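Putative glycosylhydrolase (Parabacteroides distasonis, PDB 3S5Q) is a putative glycoside hydrolase of the 3-keto-disaccharide hydrolase family, probably cleaving sugar substrates. Local coordinates at residues 90-102 against 109-121. Numbering follows the deposited sequence.
Sequences PSSIEIQIADDHH and PEYWRCGSIYGHK. With EDO (1,2-ethanediol), chain E.
Ile-93 opens the contact by laying its CG2 methyl against CG2 of Ile-117, 3.7 Å apart, the two side chains pointing the same way. At Glu-94 the backbone takes over: its O accepts Tyr-118 N at 2.8 Å, and water 1 joins the same O to Tyr-118 O. Ile-95 brings its CD1 alongside CG1 of Ile-117, which Val-157 and Ala-159 of strand 154-160 also cover. Gln-96 grips the loop with both backbone atoms: its N donates to Ser-116 O, and its O receives Gly-115 N at 2.8 Å from above the carbonyl plane. Its CG lies anti to the backbone N and the chain then bends (chi2 70°), which brings NE2 back to Trp-112 O in a weak bond of 3.0 Å. The amide thus settles beside the Tyr-118 ring, their planes 43° apart. Arg-113 O takes Ser-116 N and so closes the type II turn from Arg-113 to Ser-116. Ala-98 N points almost straight at the sulfur of Cys-114 (N to SG 3.5 Å, 172° at the hydrogen). Past the strand end, Asp-100 turns its carboxylate to the turn: OD1 accepts Cys-114 N through its syn lone pair at 2.9 Å. Strand 93-98 pairs with strand 75-82 along one edge; along the other, segment 109-121 follows it with a single beta bridge, Ile-95 with Ile-117, and scattered bonds, an irregular loop at the border of the five-stranded antiparallel sheet of a concanavalin A-like beta-sandwich.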
# COMPACT_ATOMS: atom_id res chain seq x y z
N PRO A 90 -1.96 14.17 6.08
CA PRO A 90 -3.16 14.80 5.54
C PRO A 90 -3.07 15.11 4.06
O PRO A 90 -4.00 15.72 3.54
CB PRO A 90 -3.22 16.11 6.32
CG PRO A 90 -1.79 16.40 6.59
CD PRO A 90 -1.20 15.12 6.91
N SER A 91 -1.98 14.72 3.41
CA SER A 91 -1.72 15.12 2.05
C SER A 91 -1.57 13.91 1.15
O SER A 91 -0.87 13.98 0.15
CB SER A 91 -0.43 15.94 1.97
OG SER A 91 -0.36 16.91 2.99
N SER A 92 -2.20 12.79 1.52
CA SER A 92 -2.09 11.59 0.73
C SER A 92 -3.20 10.61 1.07
O SER A 92 -4.00 10.84 2.00
CB SER A 92 -0.72 10.94 0.96
OG SER A 92 -0.65 10.52 2.30
N ILE A 93 -3.25 9.54 0.29
CA ILE A 93 -4.13 8.42 0.55
C ILE A 93 -3.27 7.15 0.84
O ILE A 93 -2.41 6.75 0.03
CB ILE A 93 -5.11 8.18 -0.59
CG1 ILE A 93 -5.91 9.49 -0.86
CG2 ILE A 93 -6.01 6.97 -0.20
CD1 ILE A 93 -6.89 9.40 -2.00
N GLU A 94 -3.49 6.57 2.00
CA GLU A 94 -2.76 5.37 2.38
C GLU A 94 -3.61 4.10 2.29
O GLU A 94 -4.75 4.06 2.75
CB GLU A 94 -2.16 5.47 3.75
CG GLU A 94 -1.14 4.34 3.99
CD GLU A 94 -0.35 4.43 5.27
OE1 GLU A 94 -0.86 5.01 6.24
OE2 GLU A 94 0.78 3.86 5.29
N ILE A 95 -2.99 3.07 1.67
CA ILE A 95 -3.49 1.71 1.63
C ILE A 95 -2.73 0.99 2.74
O ILE A 95 -1.52 0.93 2.72
CB ILE A 95 -3.19 1.06 0.31
CG1 ILE A 95 -3.72 1.91 -0.85
CG2 ILE A 95 -3.77 -0.36 0.23
CD1 ILE A 95 -5.09 2.49 -0.64
N GLN A 96 -3.46 0.48 3.72
CA GLN A 96 -2.87 -0.19 4.89
C GLN A 96 -2.17 -1.52 4.55
O GLN A 96 -2.65 -2.31 3.72
CB GLN A 96 -3.97 -0.46 5.92
CG GLN A 96 -3.55 -1.14 7.27
CD GLN A 96 -2.75 -0.25 8.18
OE1 GLN A 96 -1.91 0.51 7.71
NE2 GLN A 96 -3.00 -0.32 9.51
N ILE A 97 -1.07 -1.80 5.24
CA ILE A 97 -0.51 -3.15 5.23
C ILE A 97 -0.37 -3.48 6.67
O ILE A 97 0.19 -2.70 7.40
CB ILE A 97 0.88 -3.21 4.55
CG1 ILE A 97 0.72 -2.96 3.07
CG2 ILE A 97 1.56 -4.59 4.84
CD1 ILE A 97 2.02 -2.76 2.32
N ALA A 98 -0.99 -4.59 7.09
CA ALA A 98 -0.92 -5.03 8.49
C ALA A 98 -1.03 -6.52 8.55
O ALA A 98 -1.66 -7.15 7.69
CB ALA A 98 -2.06 -4.38 9.34
N ASP A 99 -0.40 -7.10 9.56
CA ASP A 99 -0.61 -8.49 9.88
C ASP A 99 -1.91 -8.59 10.63
O ASP A 99 -1.90 -8.59 11.88
CB ASP A 99 0.53 -9.05 10.75
CG ASP A 99 0.22 -10.47 11.32
OD1 ASP A 99 -0.49 -11.27 10.67
OD2 ASP A 99 0.68 -10.79 12.44
N ASP A 100 -3.02 -8.69 9.88
CA ASP A 100 -4.36 -8.84 10.45
C ASP A 100 -4.51 -10.08 11.35
O ASP A 100 -5.42 -10.13 12.17
CB ASP A 100 -5.43 -8.90 9.33
CG ASP A 100 -5.62 -7.55 8.60
OD1 ASP A 100 -4.94 -6.55 8.90
OD2 ASP A 100 -6.52 -7.48 7.72
N HIS A 101 -3.62 -11.06 11.23
CA HIS A 101 -3.71 -12.27 12.07
C HIS A 101 -3.35 -12.07 13.55
O HIS A 101 -3.68 -12.92 14.38
CB HIS A 101 -2.88 -13.43 11.48
CG HIS A 101 -3.32 -13.84 10.10
ND1 HIS A 101 -4.19 -14.90 9.87
CD2 HIS A 101 -3.05 -13.30 8.89
CE1 HIS A 101 -4.39 -15.02 8.57
NE2 HIS A 101 -3.72 -14.05 7.95
N HIS A 102 -2.65 -10.99 13.86
CA HIS A 102 -2.31 -10.68 15.25
C HIS A 102 -3.62 -10.22 15.90
O HIS A 102 -4.36 -9.43 15.31
CB HIS A 102 -1.20 -9.62 15.35
CG HIS A 102 -0.62 -9.47 16.73
ND1 HIS A 102 -1.19 -8.69 17.70
CD2 HIS A 102 0.49 -10.01 17.29
CE1 HIS A 102 -0.46 -8.76 18.81
NE2 HIS A 102 0.58 -9.54 18.57
N PRO A 109 -11.16 -0.90 14.10
CA PRO A 109 -12.17 -1.07 13.05
C PRO A 109 -11.63 -1.82 11.82
O PRO A 109 -10.43 -1.70 11.49
CB PRO A 109 -12.55 0.38 12.68
CG PRO A 109 -12.12 1.21 13.77
CD PRO A 109 -11.03 0.50 14.53
N GLU A 110 -12.51 -2.59 11.16
CA GLU A 110 -12.19 -3.26 9.89
C GLU A 110 -11.56 -2.33 8.85
O GLU A 110 -10.71 -2.76 8.07
CB GLU A 110 -13.46 -3.88 9.26
CG GLU A 110 -13.88 -5.19 9.88
CD GLU A 110 -15.04 -5.92 9.13
OE1 GLU A 110 -15.57 -5.38 8.11
OE2 GLU A 110 -15.40 -7.03 9.57
N TYR A 111 -11.98 -1.07 8.82
CA TYR A 111 -11.49 -0.15 7.77
C TYR A 111 -10.16 0.52 8.15
O TYR A 111 -9.70 1.46 7.48
CB TYR A 111 -12.57 0.84 7.35
CG TYR A 111 -13.16 1.69 8.44
CD1 TYR A 111 -14.14 1.18 9.34
CD2 TYR A 111 -12.75 3.00 8.59
CE1 TYR A 111 -14.72 2.01 10.31
CE2 TYR A 111 -13.29 3.81 9.56
CZ TYR A 111 -14.28 3.33 10.41
OH TYR A 111 -14.76 4.19 11.35
N TRP A 112 -9.54 -0.00 9.22
CA TRP A 112 -8.13 0.25 9.58
C TRP A 112 -7.18 -0.91 9.22
O TRP A 112 -5.97 -0.76 9.31
CB TRP A 112 -8.00 0.50 11.09
CG TRP A 112 -8.60 1.85 11.61
CD1 TRP A 112 -9.68 2.57 11.10
CD2 TRP A 112 -8.15 2.56 12.76
NE1 TRP A 112 -9.90 3.69 11.88
CE2 TRP A 112 -8.99 3.70 12.91
CE3 TRP A 112 -7.10 2.37 13.68
CZ2 TRP A 112 -8.81 4.62 13.95
CZ3 TRP A 112 -6.95 3.27 14.71
CH2 TRP A 112 -7.78 4.40 14.82
N ARG A 113 -7.72 -2.07 8.80
CA ARG A 113 -6.92 -3.28 8.62
C ARG A 113 -6.33 -3.43 7.21
O ARG A 113 -6.58 -2.60 6.31
CB ARG A 113 -7.79 -4.48 9.01
CG ARG A 113 -8.32 -4.41 10.43
CD ARG A 113 -9.14 -5.64 10.77
NE ARG A 113 -9.88 -5.47 12.02
CZ ARG A 113 -10.99 -6.13 12.35
NH1 ARG A 113 -11.50 -7.04 11.52
NH2 ARG A 113 -11.57 -5.89 13.51
N CYS A 114 -5.52 -4.47 7.03
CA CYS A 114 -4.79 -4.70 5.74
C CYS A 114 -5.60 -4.53 4.47
O CYS A 114 -6.69 -5.10 4.33
CB CYS A 114 -4.17 -6.10 5.74
SG CYS A 114 -2.81 -6.20 4.59
N GLY A 115 -5.08 -3.75 3.51
CA GLY A 115 -5.77 -3.56 2.24
C GLY A 115 -6.79 -2.44 2.23
O GLY A 115 -7.30 -2.05 1.16
N SER A 116 -7.07 -1.88 3.41
CA SER A 116 -8.04 -0.80 3.50
C SER A 116 -7.46 0.45 2.87
O SER A 116 -6.23 0.66 2.85
CB SER A 116 -8.42 -0.52 4.96
OG SER A 116 -7.30 -0.09 5.71
N ILE A 117 -8.35 1.30 2.36
CA ILE A 117 -8.03 2.70 2.13
C ILE A 117 -8.19 3.20 3.56
O ILE A 117 -9.31 3.35 4.07
CB ILE A 117 -9.01 3.35 1.16
CG1 ILE A 117 -8.84 2.72 -0.23
CG2 ILE A 117 -8.83 4.90 1.11
CD1 ILE A 117 -9.98 3.01 -1.17
N TYR A 118 -7.06 3.31 4.24
CA TYR A 118 -7.00 3.44 5.70
C TYR A 118 -7.97 4.52 6.23
O TYR A 118 -7.92 5.65 5.78
CB TYR A 118 -5.54 3.74 6.13
CG TYR A 118 -5.39 3.91 7.61
CD1 TYR A 118 -5.39 2.80 8.44
CD2 TYR A 118 -5.26 5.18 8.19
CE1 TYR A 118 -5.29 2.91 9.78
CE2 TYR A 118 -5.14 5.31 9.59
CZ TYR A 118 -5.15 4.17 10.37
OH TYR A 118 -5.02 4.23 11.75
N GLY A 119 -8.83 4.13 7.18
CA GLY A 119 -9.73 5.08 7.86
C GLY A 119 -10.97 5.48 7.06
O GLY A 119 -11.85 6.19 7.60
N HIS A 120 -11.07 4.98 5.82
CA HIS A 120 -12.14 5.33 4.89
C HIS A 120 -12.96 4.15 4.33
O HIS A 120 -14.19 4.26 4.21
CB HIS A 120 -11.57 6.18 3.70
CG HIS A 120 -10.95 7.48 4.15
ND1 HIS A 120 -9.74 7.54 4.84
CD2 HIS A 120 -11.38 8.77 4.04
CE1 HIS A 120 -9.47 8.80 5.14
NE2 HIS A 120 -10.44 9.57 4.65
N LYS A 121 -12.30 3.08 3.92
CA LYS A 121 -13.00 1.90 3.40
C LYS A 121 -12.17 0.64 3.59
O LYS A 121 -11.00 0.58 3.13
CB LYS A 121 -13.39 2.08 1.92
CG LYS A 121 -14.23 0.85 1.43
CD LYS A 121 -15.07 1.13 0.27
CE LYS A 121 -16.17 0.06 0.09
NZ LYS A 121 -16.83 0.17 -1.30
C1 EDO E . -15.22 -4.55 -3.84
O1 EDO E . -15.76 -5.11 -5.06
C2 EDO E . -16.26 -3.89 -2.91
O2 EDO E . -15.65 -2.86 -2.11
O HOH W 1 -6.47 6.45 3.57
O HOH W 2 -8.30 -6.30 6.03